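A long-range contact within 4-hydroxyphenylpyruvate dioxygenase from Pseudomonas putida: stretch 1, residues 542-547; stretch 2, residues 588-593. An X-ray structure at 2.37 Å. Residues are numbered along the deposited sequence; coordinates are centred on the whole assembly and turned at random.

Stretch 1 542-547: GVPLLE
Stretch 2, residues 588-593: HVYTEP

The two stretches lie in one chain, and no two touching residues are closer than 44 positions in sequence. Stretch 1 has no regular helix or strand. Stretch 2 continues a strand that begins earlier in the chain and includes residues 588-590. The end-to-end directions of the touching parts, 543 to 546 and 589 to 592, differ by 101°, so the segments cross rather than run alongside each other. Together they bury 374 Å².

A single beta bridge joins the backbones. It pairs Leu-545 with Thr-591, whose CA atoms are 4.1 Å apart. Two hydrogen bonds flank this pair. Glu-592 N donates to Pro-544 O at 2.9 Å, with an angle of 152° at the hydrogen. Leu-546 N donates to Tyr-590 O at 3.0 Å, with an angle of 153°. The same two carbonyls also receive CA-H...O contacts: Thr-591 CA lies 3.5 Å from Pro-544 O, and Leu-545 CA lies 3.4 Å from Tyr-590 O.

Leu-546 has the most surface covered by the other stretch. Its phi/psi is -75/149, an extended conformation. Its CA-to-CB bond points sideways, but the m, t rotamer brings the end of the side chain nearer. Leu-546 CD1 packs 3.7 Å from Tyr-590 CB, while Leu-546 CD2 sits 3.8 Å from Glu-592 CG. Tyr-590 has phi/psi -123/148 and chi1 -62°; the end of its side chain leads away from stretch 1.

Glu-592 comes next. Its phi/psi is -67/159, and chi1 is m, chi2 t and chi3 -27°. Its aliphatic part meets Leu-546, and its carboxylate reaches back to Pro-544, with Glu-592 OE1 3.4 Å from Pro-544 CB. This is a van der Waals approach to carbon.

Pro-544 points its CB toward stretch 2. Its ring is C-gamma endo and its phi/psi is -80/69. Pro-544 takes part in the bridge through its carbonyl; its nitrogen carries no hydrogen and makes no bond to stretch 2. Within stretch 1, Leu-545 N bonds to Val-543 O at 2.8 Å, closing a tight turn about Pro-544.

A smaller apolar cluster lies beside the bridge. Leu-545 (phi/psi -70/153, rotamer m, t) starts away from stretch 2, but its end returns. Leu-545 CD2 is 3.7 Å from Thr-591 CG2 and 4.0 Å from Val-589 CG2. Val-543 (-67/127, t) adds CG1 at 3.7 Å from Thr-591 CG2. Thr-591 (-92/166, p) thus offers its methyl to this cluster, while Thr-591 OG1 donates to Glu-592 O at 2.9 Å.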

# COMPACT_ATOMS: atom_id res chain seq x y z
N GLY C 542 -35.06 -20.29 2.28
CA GLY C 542 -33.94 -20.33 3.20
C GLY C 542 -32.84 -19.32 2.96
O GLY C 542 -31.78 -19.43 3.58
N VAL C 543 -33.05 -18.34 2.08
CA VAL C 543 -32.05 -17.29 1.89
C VAL C 543 -31.96 -16.44 3.15
O VAL C 543 -33.00 -15.93 3.63
CB VAL C 543 -32.41 -16.43 0.68
CG1 VAL C 543 -31.46 -15.24 0.58
CG2 VAL C 543 -32.36 -17.26 -0.60
N PRO C 544 -30.76 -16.24 3.73
CA PRO C 544 -30.64 -15.48 4.99
C PRO C 544 -30.67 -13.97 4.78
O PRO C 544 -29.67 -13.25 4.95
CB PRO C 544 -29.30 -15.97 5.54
CG PRO C 544 -28.51 -16.28 4.33
CD PRO C 544 -29.47 -16.81 3.30
N LEU C 545 -31.84 -13.47 4.38
CA LEU C 545 -32.02 -12.03 4.22
C LEU C 545 -32.02 -11.34 5.59
O LEU C 545 -32.39 -11.92 6.61
CB LEU C 545 -33.33 -11.75 3.48
CG LEU C 545 -33.46 -12.45 2.12
CD1 LEU C 545 -34.92 -12.52 1.73
CD2 LEU C 545 -32.64 -11.74 1.05
N LEU C 546 -31.62 -10.07 5.59
CA LEU C 546 -31.42 -9.34 6.83
C LEU C 546 -32.75 -8.95 7.48
O LEU C 546 -33.75 -8.69 6.80
CB LEU C 546 -30.60 -8.08 6.59
CG LEU C 546 -29.25 -8.27 5.90
CD1 LEU C 546 -28.58 -6.93 5.69
CD2 LEU C 546 -28.37 -9.19 6.73
N GLU C 547 -32.74 -8.89 8.80
CA GLU C 547 -33.85 -8.35 9.58
C GLU C 547 -33.62 -6.86 9.82
O GLU C 547 -32.58 -6.47 10.35
CB GLU C 547 -33.99 -9.07 10.92
CG GLU C 547 -35.04 -8.45 11.84
CD GLU C 547 -35.24 -9.25 13.12
OE1 GLU C 547 -35.11 -10.49 13.08
OE2 GLU C 547 -35.51 -8.63 14.17
N HIS C 588 -35.09 -2.66 -2.22
CA HIS C 588 -33.99 -3.60 -2.26
C HIS C 588 -33.81 -4.27 -0.90
O HIS C 588 -34.17 -3.71 0.13
CB HIS C 588 -32.68 -2.92 -2.70
CG HIS C 588 -32.25 -1.78 -1.83
ND1 HIS C 588 -30.93 -1.55 -1.51
CD2 HIS C 588 -32.96 -0.81 -1.21
CE1 HIS C 588 -30.85 -0.48 -0.73
NE2 HIS C 588 -32.06 -0.01 -0.53
N VAL C 589 -33.27 -5.49 -0.93
CA VAL C 589 -32.96 -6.26 0.26
C VAL C 589 -31.57 -6.85 0.11
O VAL C 589 -31.05 -7.00 -1.00
CB VAL C 589 -33.99 -7.39 0.52
CG1 VAL C 589 -35.36 -6.80 0.81
CG2 VAL C 589 -34.04 -8.35 -0.66
N TYR C 590 -30.97 -7.20 1.24
CA TYR C 590 -29.64 -7.78 1.27
C TYR C 590 -29.66 -9.13 1.98
O TYR C 590 -30.44 -9.35 2.91
CB TYR C 590 -28.63 -6.86 1.97
CG TYR C 590 -28.45 -5.52 1.30
CD1 TYR C 590 -27.64 -5.39 0.18
CD2 TYR C 590 -29.06 -4.37 1.80
CE1 TYR C 590 -27.45 -4.17 -0.43
CE2 TYR C 590 -28.88 -3.14 1.19
CZ TYR C 590 -28.08 -3.05 0.07
OH TYR C 590 -27.89 -1.84 -0.55
N THR C 591 -28.79 -10.03 1.53
CA THR C 591 -28.52 -11.26 2.26
C THR C 591 -27.35 -11.06 3.21
O THR C 591 -26.60 -10.09 3.12
CB THR C 591 -28.21 -12.41 1.29
OG1 THR C 591 -26.87 -12.27 0.80
CG2 THR C 591 -29.17 -12.40 0.12
N GLU C 592 -27.19 -12.00 4.13
CA GLU C 592 -25.97 -12.05 4.92
C GLU C 592 -24.80 -12.40 4.01
O GLU C 592 -24.99 -12.95 2.92
CB GLU C 592 -26.10 -13.08 6.04
CG GLU C 592 -27.12 -12.72 7.11
CD GLU C 592 -27.25 -13.79 8.17
OE1 GLU C 592 -26.97 -14.97 7.86
OE2 GLU C 592 -27.63 -13.46 9.31
N PRO C 593 -23.57 -12.08 4.43
CA PRO C 593 -22.41 -12.46 3.61
C PRO C 593 -22.29 -13.97 3.49
O PRO C 593 -22.52 -14.71 4.46
CB PRO C 593 -21.23 -11.86 4.38
CG PRO C 593 -21.82 -10.76 5.19
CD PRO C 593 -23.19 -11.23 5.57